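Local atomic coordinates of uncharacterized protein (Plasmodium falciparum, PDB entry 1ZSO), a protein that is of unknown function but belongs to the UPF0587 family and may bind a zinc ion. Residues S44-D48 against I71-E75; L114-P119 against L159-V163; D127-Y133 against Y146-M152. All blocks are in the same frame, centred on the assembly; numbering follows the deposited sequence.

Interaction 1. Residues S44-D48 against I71-E75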
loop_
_atom_site.group_PDB
_atom_site.type_symbol
_atom_site.label_atom_id
_atom_site.label_comp_id
_atom_site.label_asym_id
_atom_site.label_seq_id
_atom_site.Cartn_x
_atom_site.Cartn_y
_atom_site.Cartn_z
ATOM N N SER B 44 -10.470 -13.673 10.786
ATOM C CA SER B 44 -11.680 -13.303 10.062
ATOM C C SER B 44 -11.574 -11.944 9.356
ATOM O O SER B 44 -12.419 -11.599 8.536
ATOM C CB SER B 44 -12.840 -13.261 11.046
ATOM O OG SER B 44 -13.256 -14.566 11.455
ATOM N N LEU B 45 -10.522 -11.175 9.653
ATOM C CA LEU B 45 -10.302 -9.863 9.033
ATOM C C LEU B 45 -10.193 -9.872 7.479
ATOM O O LEU B 45 -9.633 -10.767 6.858
ATOM C CB LEU B 45 -9.066 -9.213 9.640
ATOM C CG LEU B 45 -9.179 -8.890 11.141
ATOM C CD1 LEU B 45 -7.847 -8.400 11.675
ATOM C CD2 LEU B 45 -10.293 -7.852 11.425
ATOM N N THR B 46 -10.768 -8.853 6.873
ATOM C CA THR B 46 -10.790 -8.698 5.420
ATOM C C THR B 46 -10.441 -7.255 5.089
ATOM O O THR B 46 -10.560 -6.374 5.923
ATOM C CB THR B 46 -12.179 -9.018 4.846
ATOM O OG1 THR B 46 -13.156 -8.137 5.425
ATOM C CG2 THR B 46 -12.578 -10.391 5.173
ATOM N N ARG B 47 -9.993 -7.023 3.862
ATOM C CA ARG B 47 -9.739 -5.679 3.368
ATOM C C ARG B 47 -10.192 -5.630 1.899
ATOM O O ARG B 47 -9.755 -6.457 1.103
ATOM C CB ARG B 47 -8.254 -5.401 3.531
ATOM C CG ARG B 47 -7.805 -4.017 3.217
ATOM C CD ARG B 47 -8.007 -3.060 4.413
ATOM N NE ARG B 47 -7.092 -1.927 4.275
ATOM C CZ ARG B 47 -7.350 -0.690 4.682
ATOM N NH1 ARG B 47 -8.527 -0.387 5.246
ATOM N NH2 ARG B 47 -6.431 0.253 4.486
ATOM N N ASP B 48 -11.107 -4.719 1.566
ATOM C CA ASP B 48 -11.606 -4.585 0.196
ATOM C C ASP B 48 -10.789 -3.599 -0.607
ATOM O O ASP B 48 -10.315 -2.600 -0.074
ATOM C CB ASP B 48 -13.041 -4.059 0.159
ATOM C CG ASP B 48 -14.053 -5.066 0.672
ATOM O OD1 ASP B 48 -13.642 -6.210 0.979
ATOM O OD2 ASP B 48 -15.255 -4.683 0.793
ATOM N N ILE B 71 0.483 -5.677 4.656
ATOM C CA ILE B 71 -0.478 -5.302 5.651
ATOM C C ILE B 71 -0.070 -5.936 6.976
ATOM O O ILE B 71 0.414 -7.058 7.013
ATOM C CB ILE B 71 -1.924 -5.647 5.185
ATOM C CG1 ILE B 71 -2.972 -5.123 6.161
ATOM C CG2 ILE B 71 -2.154 -7.150 4.964
ATOM C CD1 ILE B 71 -4.359 -5.201 5.555
ATOM N N LYS B 72 -0.213 -5.166 8.046
ATOM C CA LYS B 72 -0.065 -5.648 9.389
ATOM C C LYS B 72 -1.505 -5.740 9.931
ATOM O O LYS B 72 -2.138 -4.737 10.304
ATOM C CB LYS B 72 0.814 -4.698 10.196
ATOM C CG LYS B 72 1.013 -5.051 11.656
ATOM C CD LYS B 72 1.909 -4.011 12.294
ATOM C CE LYS B 72 2.635 -4.536 13.532
ATOM N NZ LYS B 72 1.718 -4.598 14.716
ATOM N N TRP B 73 -2.027 -6.968 9.875
ATOM C CA TRP B 73 -3.428 -7.269 10.159
ATOM C C TRP B 73 -3.853 -6.858 11.546
ATOM O O TRP B 73 -4.982 -6.386 11.722
ATOM C CB TRP B 73 -3.691 -8.760 9.986
ATOM C CG TRP B 73 -3.808 -9.194 8.577
ATOM C CD1 TRP B 73 -2.952 -9.975 7.898
ATOM C CD2 TRP B 73 -4.877 -8.895 7.679
ATOM N NE1 TRP B 73 -3.401 -10.185 6.634
ATOM C CE2 TRP B 73 -4.576 -9.515 6.464
ATOM C CE3 TRP B 73 -6.053 -8.126 7.781
ATOM C CZ2 TRP B 73 -5.422 -9.454 5.380
ATOM C CZ3 TRP B 73 -6.856 -8.036 6.713
ATOM C CH2 TRP B 73 -6.566 -8.722 5.525
ATOM N N THR B 74 -2.964 -7.024 12.524
ATOM C CA THR B 74 -3.285 -6.691 13.913
ATOM C C THR B 74 -2.140 -5.940 14.634
ATOM O O THR B 74 -1.027 -5.794 14.116
ATOM C CB THR B 74 -3.693 -7.982 14.753
ATOM O OG1 THR B 74 -2.544 -8.749 15.148
ATOM C CG2 THR B 74 -4.614 -8.891 13.972
ATOM N N GLU B 75 -2.406 -5.508 15.864
ATOM C CA GLU B 75 -1.361 -4.912 16.707
ATOM C C GLU B 75 -0.161 -5.837 16.994
ATOM O O GLU B 75 0.814 -5.400 17.573
ATOM C CB GLU B 75 -1.946 -4.374 18.031
ATOM C CG GLU B 75 -2.487 -5.433 19.024
ATOM C CD GLU B 75 -4.041 -5.442 19.147
ATOM O OE1 GLU B 75 -4.722 -5.756 18.111
ATOM O OE2 GLU B 75 -4.557 -5.154 20.288
#
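Leu-45 and Trp-73 carry this contact, with Leu-45 CB against the six-membered ring of the indole. It sits 3.7 Å from CE3 of Trp-73, on a line oblique to the ring. CG is anti to the carbonyl carbon (chi1 -64°) and CD1 extends anti to CA (chi2 173°), which carries Leu-45 CD1 to 3.5 Å from Trp-73 O. The same methyl reaches Thr-74, whose CG2 lies 4.0 Å from Leu-45 CD1, the two side chains crossing at about a right angle. Farther along, the Trp-73 ring meets the backbone N of Arg-47 at its edge, near the ring plane, with CH2 4.2 Å from that N. Ile-71 covers one face of the indole through CG2, offset toward the rim; its CD1 also meets Arg-47 CG at 4.3 Å. No hydrogen bond joins the segments, and Trp-73 NE1 instead donates to Gly-111 O. The guanidinium of Arg-47 bonds through NH1 to Asp-48 O of the second subunit, which places this surface contact at the subunit interface. The tryptophan thus bridges the start of strand 46-52 and the loop after strand 69-71, and also touches Ile-38 of strand 34-40, Ser-80 of strand 80-85 and Ile-112 of strand 112-117.

Interaction 2. Residues L114-P119 against L159-V163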
loop_
_atom_site.group_PDB
_atom_site.type_symbol
_atom_site.label_atom_id
_atom_site.label_comp_id
_atom_site.label_asym_id
_atom_site.label_seq_id
_atom_site.Cartn_x
_atom_site.Cartn_y
_atom_site.Cartn_z
ATOM N N LEU B 114 -6.113 -13.994 -1.524
ATOM C CA LEU B 114 -6.762 -13.258 -2.595
ATOM C C LEU B 114 -8.150 -13.821 -2.740
ATOM O O LEU B 114 -8.268 -14.974 -3.070
ATOM C CB LEU B 114 -6.014 -13.462 -3.922
ATOM C CG LEU B 114 -4.543 -13.030 -3.883
ATOM C CD1 LEU B 114 -3.947 -12.864 -5.281
ATOM C CD2 LEU B 114 -4.430 -11.737 -3.117
ATOM N N ILE B 115 -9.194 -13.020 -2.468
ATOM C CA ILE B 115 -10.580 -13.505 -2.522
ATOM C C ILE B 115 -11.222 -13.180 -3.899
ATOM O O ILE B 115 -11.643 -14.073 -4.657
ATOM C CB ILE B 115 -11.418 -12.908 -1.341
ATOM C CG1 ILE B 115 -10.816 -13.286 0.012
ATOM C CG2 ILE B 115 -12.831 -13.390 -1.367
ATOM C CD1 ILE B 115 -10.825 -14.777 0.313
ATOM N N ASP B 116 -11.254 -11.885 -4.208
ATOM C CA ASP B 116 -11.924 -11.358 -5.374
ATOM C C ASP B 116 -10.928 -10.500 -6.124
ATOM O O ASP B 116 -10.245 -9.715 -5.520
ATOM C CB ASP B 116 -13.083 -10.444 -4.966
ATOM C CG ASP B 116 -14.166 -11.168 -4.202
ATOM O OD1 ASP B 116 -14.600 -12.251 -4.666
ATOM O OD2 ASP B 116 -14.612 -10.640 -3.144
ATOM N N PHE B 117 -10.898 -10.653 -7.443
ATOM C CA PHE B 117 -10.107 -9.856 -8.355
ATOM C C PHE B 117 -11.032 -8.893 -9.097
ATOM O O PHE B 117 -12.177 -9.230 -9.419
ATOM C CB PHE B 117 -9.463 -10.809 -9.348
ATOM C CG PHE B 117 -8.804 -10.136 -10.481
ATOM C CD1 PHE B 117 -7.766 -9.250 -10.260
ATOM C CD2 PHE B 117 -9.214 -10.381 -11.778
ATOM C CE1 PHE B 117 -7.153 -8.605 -11.327
ATOM C CE2 PHE B 117 -8.598 -9.739 -12.838
ATOM C CZ PHE B 117 -7.569 -8.860 -12.617
ATOM N N PHE B 118 -10.539 -7.691 -9.337
ATOM C CA PHE B 118 -11.255 -6.685 -10.068
ATOM C C PHE B 118 -10.427 -6.172 -11.213
ATOM O O PHE B 118 -9.531 -5.417 -11.008
ATOM C CB PHE B 118 -11.628 -5.529 -9.164
ATOM C CG PHE B 118 -12.506 -5.940 -8.050
ATOM C CD1 PHE B 118 -11.964 -6.494 -6.905
ATOM C CD2 PHE B 118 -13.886 -5.835 -8.159
ATOM C CE1 PHE B 118 -12.787 -6.919 -5.865
ATOM C CE2 PHE B 118 -14.708 -6.243 -7.123
ATOM C CZ PHE B 118 -14.138 -6.812 -5.977
ATOM N N PRO B 119 -10.766 -6.554 -12.443
ATOM C CA PRO B 119 -10.069 -5.984 -13.585
ATOM C C PRO B 119 -10.232 -4.485 -13.595
ATOM O O PRO B 119 -11.294 -3.966 -13.214
ATOM C CB PRO B 119 -10.764 -6.611 -14.806
ATOM C CG PRO B 119 -11.980 -7.234 -14.306
ATOM C CD PRO B 119 -11.817 -7.500 -12.835
ATOM N N LEU B 159 -15.862 -11.297 -20.289
ATOM C CA LEU B 159 -14.584 -11.531 -19.584
ATOM C C LEU B 159 -14.912 -12.231 -18.275
ATOM O O LEU B 159 -15.807 -11.798 -17.533
ATOM C CB LEU B 159 -13.797 -10.221 -19.357
ATOM C CG LEU B 159 -12.596 -10.315 -18.400
ATOM C CD1 LEU B 159 -11.411 -11.127 -18.987
ATOM C CD2 LEU B 159 -12.160 -8.952 -17.894
ATOM N N GLU B 160 -14.242 -13.356 -18.054
ATOM C CA GLU B 160 -14.428 -14.178 -16.883
ATOM C C GLU B 160 -13.054 -14.399 -16.238
ATOM O O GLU B 160 -12.013 -14.358 -16.906
ATOM C CB GLU B 160 -15.033 -15.522 -17.257
ATOM C CG GLU B 160 -16.482 -15.512 -17.720
ATOM C CD GLU B 160 -17.021 -16.933 -18.008
ATOM O OE1 GLU B 160 -17.612 -17.524 -17.079
ATOM O OE2 GLU B 160 -16.836 -17.465 -19.140
ATOM N N TYR B 161 -13.048 -14.595 -14.930
ATOM C CA TYR B 161 -11.797 -14.784 -14.255
ATOM C C TYR B 161 -11.992 -15.585 -12.967
ATOM O O TYR B 161 -13.131 -15.762 -12.470
ATOM C CB TYR B 161 -11.130 -13.417 -13.970
ATOM C CG TYR B 161 -12.119 -12.366 -13.548
ATOM C CD1 TYR B 161 -12.550 -12.259 -12.225
ATOM C CD2 TYR B 161 -12.634 -11.494 -14.479
ATOM C CE1 TYR B 161 -13.475 -11.292 -11.859
ATOM C CE2 TYR B 161 -13.552 -10.526 -14.129
ATOM C CZ TYR B 161 -13.967 -10.422 -12.822
ATOM O OH TYR B 161 -14.898 -9.437 -12.542
ATOM N N GLU B 162 -10.893 -16.096 -12.447
ATOM C CA GLU B 162 -10.939 -16.680 -11.134
ATOM C C GLU B 162 -9.581 -16.553 -10.471
ATOM O O GLU B 162 -8.568 -16.361 -11.146
ATOM C CB GLU B 162 -11.464 -18.122 -11.178
ATOM C CG GLU B 162 -10.581 -19.137 -11.861
ATOM C CD GLU B 162 -11.268 -20.503 -11.981
ATOM O OE1 GLU B 162 -10.717 -21.507 -11.490
ATOM O OE2 GLU B 162 -12.377 -20.566 -12.559
ATOM N N VAL B 163 -9.583 -16.576 -9.142
ATOM C CA VAL B 163 -8.356 -16.563 -8.367
ATOM C C VAL B 163 -8.308 -17.818 -7.513
ATOM O O VAL B 163 -9.171 -18.014 -6.677
ATOM C CB VAL B 163 -8.284 -15.334 -7.458
ATOM C CG1 VAL B 163 -6.992 -15.343 -6.669
ATOM C CG2 VAL B 163 -8.382 -14.065 -8.271
HETATM O O HOH W 1 -10.367 -17.476 -4.125
#
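Strands 114-117 and 159-163 run nearly antiparallel, their axes 168° apart in direction and 6.8 Å apart at closest approach, yet no direct hydrogen bond links them, so side chains and one bridging water make the contact. Val-163 touches two side chains, one with each methyl. Its CG1 presses on Leu-114 CB at 3.5 Å, tighter than usual van der Waals contact, while its CG2 meets Phe-117 CB at 3.6 Å. This split follows from chi1 of -180°, which sets CG1 anti to the backbone N and CG2 anti to the carbonyl carbon. The water beside the pair donates to Val-163 O and, weakly, to Leu-114 O.

The strands belong to different antiparallel sheets, one of three strands ending in 112-117 and one of six containing 152-163. Ile-115 and Asp-116 form a classic beta bulge opposite Asn-37, so the edge of the smaller sheet is irregular here, and the contact is an apolar interface between sheets.

Phe-117 and Tyr-161 make a T-shaped stack: the edge of the phenylalanine, led by CD2, points at the tyrosine face, with planes at 90° and centroids 5.5 Å apart. Phe-117 O also lies 3.4 Å from Tyr-161 CE1. Pro-119 continues the row, its CD 3.6 Å from CZ of Tyr-161 and its CG 4.0 Å from CD2 of Leu-159, which slides past in the opposite direction. The Tyr-161 hydroxyl is hydrogen-bonded to Gln-141 OE1, while the ring of Phe-36, in the three-stranded sheet, also meets that of Phe-117.

Interaction 3. Residues D127-Y133 against Y146-M152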
loop_
_atom_site.group_PDB
_atom_site.type_symbol
_atom_site.label_atom_id
_atom_site.label_comp_id
_atom_site.label_asym_id
_atom_site.label_seq_id
_atom_site.Cartn_x
_atom_site.Cartn_y
_atom_site.Cartn_z
ATOM N N ASP B 127 -5.048 -5.226 -32.005
ATOM C CA ASP B 127 -5.975 -5.952 -32.882
ATOM C C ASP B 127 -5.203 -6.659 -33.987
ATOM O O ASP B 127 -3.999 -6.490 -34.078
ATOM C CB ASP B 127 -7.086 -5.045 -33.441
ATOM C CG ASP B 127 -6.576 -3.979 -34.427
ATOM O OD1 ASP B 127 -5.554 -4.155 -35.117
ATOM O OD2 ASP B 127 -7.247 -2.943 -34.526
ATOM N N THR B 128 -5.897 -7.453 -34.800
ATOM C CA THR B 128 -5.245 -8.320 -35.764
ATOM C C THR B 128 -4.541 -7.524 -36.880
ATOM O O THR B 128 -3.642 -8.049 -37.556
ATOM C CB THR B 128 -6.228 -9.355 -36.391
ATOM O OG1 THR B 128 -7.388 -8.684 -36.899
ATOM C CG2 THR B 128 -6.631 -10.432 -35.355
ATOM N N LYS B 129 -4.936 -6.258 -37.037
ATOM C CA LYS B 129 -4.288 -5.342 -37.977
ATOM C C LYS B 129 -3.188 -4.531 -37.294
ATOM O O LYS B 129 -2.679 -3.568 -37.859
ATOM C CB LYS B 129 -5.329 -4.396 -38.576
ATOM C CG LYS B 129 -6.439 -5.104 -39.351
ATOM C CD LYS B 129 -5.948 -5.622 -40.689
ATOM C CE LYS B 129 -7.053 -6.347 -41.448
ATOM N NZ LYS B 129 -6.515 -7.524 -42.200
ATOM N N GLY B 130 -2.860 -4.902 -36.058
ATOM C CA GLY B 130 -1.669 -4.405 -35.393
ATOM C C GLY B 130 -1.766 -3.084 -34.645
ATOM O O GLY B 130 -0.760 -2.616 -34.117
ATOM N N LYS B 131 -2.947 -2.475 -34.572
ATOM C CA LYS B 131 -3.054 -1.190 -33.882
ATOM C C LYS B 131 -3.442 -1.410 -32.435
ATOM O O LYS B 131 -4.107 -2.392 -32.092
ATOM C CB LYS B 131 -4.008 -0.230 -34.598
ATOM C CG LYS B 131 -5.406 -0.206 -34.107
ATOM C CD LYS B 131 -5.689 1.057 -33.347
ATOM C CE LYS B 131 -6.412 2.092 -34.206
ATOM N NZ LYS B 131 -7.561 2.665 -33.402
ATOM N N LEU B 132 -2.986 -0.498 -31.590
ATOM C CA LEU B 132 -3.015 -0.691 -30.156
ATOM C C LEU B 132 -4.066 0.196 -29.532
ATOM O O LEU B 132 -4.269 1.331 -29.957
ATOM C CB LEU B 132 -1.650 -0.354 -29.571
ATOM C CG LEU B 132 -0.489 -1.233 -30.052
ATOM C CD1 LEU B 132 0.809 -0.581 -29.713
ATOM C CD2 LEU B 132 -0.560 -2.585 -29.411
ATOM N N TYR B 133 -4.751 -0.326 -28.528
ATOM C CA TYR B 133 -5.752 0.451 -27.826
ATOM C C TYR B 133 -5.326 0.489 -26.377
ATOM O O TYR B 133 -4.943 -0.541 -25.793
ATOM C CB TYR B 133 -7.140 -0.173 -27.992
ATOM C CG TYR B 133 -7.501 -0.435 -29.438
ATOM C CD1 TYR B 133 -6.899 -1.463 -30.158
ATOM C CD2 TYR B 133 -8.415 0.372 -30.093
ATOM C CE1 TYR B 133 -7.216 -1.693 -31.480
ATOM C CE2 TYR B 133 -8.731 0.163 -31.408
ATOM C CZ TYR B 133 -8.138 -0.876 -32.095
ATOM O OH TYR B 133 -8.491 -1.068 -33.404
ATOM N N TYR B 146 -13.458 0.256 -32.769
ATOM C CA TYR B 146 -13.634 0.117 -34.204
ATOM C C TYR B 146 -12.331 0.546 -34.820
ATOM O O TYR B 146 -11.807 1.605 -34.495
ATOM C CB TYR B 146 -14.775 1.024 -34.678
ATOM C CG TYR B 146 -15.297 0.770 -36.075
ATOM C CD1 TYR B 146 -15.101 1.697 -37.071
ATOM C CD2 TYR B 146 -16.009 -0.395 -36.392
ATOM C CE1 TYR B 146 -15.583 1.483 -38.376
ATOM C CE2 TYR B 146 -16.508 -0.622 -37.698
ATOM C CZ TYR B 146 -16.291 0.326 -38.683
ATOM O OH TYR B 146 -16.753 0.147 -39.984
ATOM N N ASN B 147 -11.781 -0.297 -35.679
ATOM C CA ASN B 147 -10.634 0.096 -36.483
ATOM C C ASN B 147 -11.143 0.848 -37.716
ATOM O O ASN B 147 -11.661 0.242 -38.663
ATOM C CB ASN B 147 -9.792 -1.122 -36.882
ATOM C CG ASN B 147 -8.442 -0.736 -37.434
ATOM O OD1 ASN B 147 -8.324 0.137 -38.302
ATOM N ND2 ASN B 147 -7.407 -1.396 -36.946
ATOM N N GLU B 148 -11.004 2.175 -37.681
ATOM C CA GLU B 148 -11.453 3.026 -38.775
ATOM C C GLU B 148 -10.627 2.756 -40.030
ATOM O O GLU B 148 -11.145 2.831 -41.147
ATOM C CB GLU B 148 -11.304 4.510 -38.416
ATOM C CG GLU B 148 -11.898 4.952 -37.080
ATOM C CD GLU B 148 -13.396 5.245 -37.118
ATOM O OE1 GLU B 148 -13.904 5.849 -38.094
ATOM O OE2 GLU B 148 -14.065 4.883 -36.130
ATOM N N GLU B 149 -9.333 2.488 -39.841
ATOM C CA GLU B 149 -8.397 2.278 -40.964
ATOM C C GLU B 149 -8.860 1.138 -41.865
ATOM O O GLU B 149 -8.866 1.275 -43.094
ATOM C CB GLU B 149 -6.984 1.978 -40.440
ATOM C CG GLU B 149 -5.898 2.957 -40.855
ATOM C CD GLU B 149 -4.915 2.346 -41.850
ATOM O OE1 GLU B 149 -5.104 1.175 -42.231
ATOM O OE2 GLU B 149 -3.949 3.028 -42.245
ATOM N N HIS B 150 -9.252 0.022 -41.252
ATOM C CA HIS B 150 -9.702 -1.147 -41.996
ATOM C C HIS B 150 -11.197 -1.405 -41.813
ATOM O O HIS B 150 -11.689 -2.450 -42.220
ATOM C CB HIS B 150 -8.919 -2.401 -41.571
ATOM C CG HIS B 150 -7.427 -2.279 -41.708
ATOM N ND1 HIS B 150 -6.629 -1.715 -40.732
ATOM C CD2 HIS B 150 -6.584 -2.692 -42.686
ATOM C CE1 HIS B 150 -5.365 -1.764 -41.115
ATOM N NE2 HIS B 150 -5.310 -2.352 -42.294
ATOM N N GLU B 151 -11.914 -0.469 -41.194
ATOM C CA GLU B 151 -13.364 -0.607 -40.958
ATOM C C GLU B 151 -13.723 -1.928 -40.235
ATOM O O GLU B 151 -14.506 -2.748 -40.734
ATOM C CB GLU B 151 -14.138 -0.425 -42.280
ATOM C CG GLU B 151 -14.407 1.067 -42.572
ATOM C CD GLU B 151 -14.496 1.429 -44.047
ATOM O OE1 GLU B 151 -15.335 0.847 -44.776
ATOM O OE2 GLU B 151 -13.744 2.341 -44.466
HETATM N N MSE B 152 -13.167 -2.103 -39.037
HETATM C CA MSE B 152 -13.175 -3.413 -38.377
HETATM C C MSE B 152 -13.534 -3.317 -36.912
HETATM O O MSE B 152 -12.879 -2.619 -36.159
HETATM C CB MSE B 152 -11.794 -4.078 -38.527
HETATM C CG MSE B 152 -11.630 -5.404 -37.784
HETATM SE SE MSE B 152 -9.907 -6.308 -38.220
HETATM C CE MSE B 152 -8.703 -5.427 -36.920
#
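Asp-127 meets Asn-147 in the one hydrogen bond that crosses this contact. CB of Asp-127 lies 3.9 Å from the terminal methyl CE of Met-152, a selenomethionine, and CG comes nearer to it. That CE also approaches Thr-128 OG1 (3.5 Å) and CG of Lys-129. With chi1 at 68°, CG of Asp-127 stands between the backbone N and the carbonyl carbon, turning the carboxylate back over its own type I turn, 127-130. There OD1 accepts from the N of Lys-131 at 3.1 Å, from above the carboxylate plane, and weakly from the N of Lys-129. At the tip, OD2 takes Asn-147 ND2 on its syn side (2.9 Å, N-H...O 155°) and the Tyr-133 hydroxyl on its anti side (2.5 Å). The amide is steadied by its own OD1, which accepts from the N of His-150 in an Asx motif. Lys-129 CD lies 3.6 Å from the His-150 ring centroid, 10° off the normal, a CH-pi contact over the face. Four donors, one weak, thus share the buried carboxylate; they would be expected to stabilise its negative charge and limit rotation of carboxylate and amide, which link the loops after strands 123-127 and 143-147, hairpin ends in different sheets.

Overall arrangement
Along the chain, interaction 1 closes before the other two open, whereas interaction 3 falls between the two segments of interaction 2. Interactions 1 and 3 lie on opposite sides of the chain's centre, their centres about 45 Å apart; interaction 2 lies nearer the middle, its centre about 20 Å from that of interaction 1 and 28 Å from that of interaction 3. None touches another. The three-stranded sheet, through strands 46-52 and 112-117, is common to interactions 1 and 2, while neighbouring strands 143-147 and 152-163 of the six-stranded sheet relate interactions 2 and 3. The contacts thus sample an elongated chain at its dimer-facing end, between two sheets in its buried middle, and where hairpin loops meet.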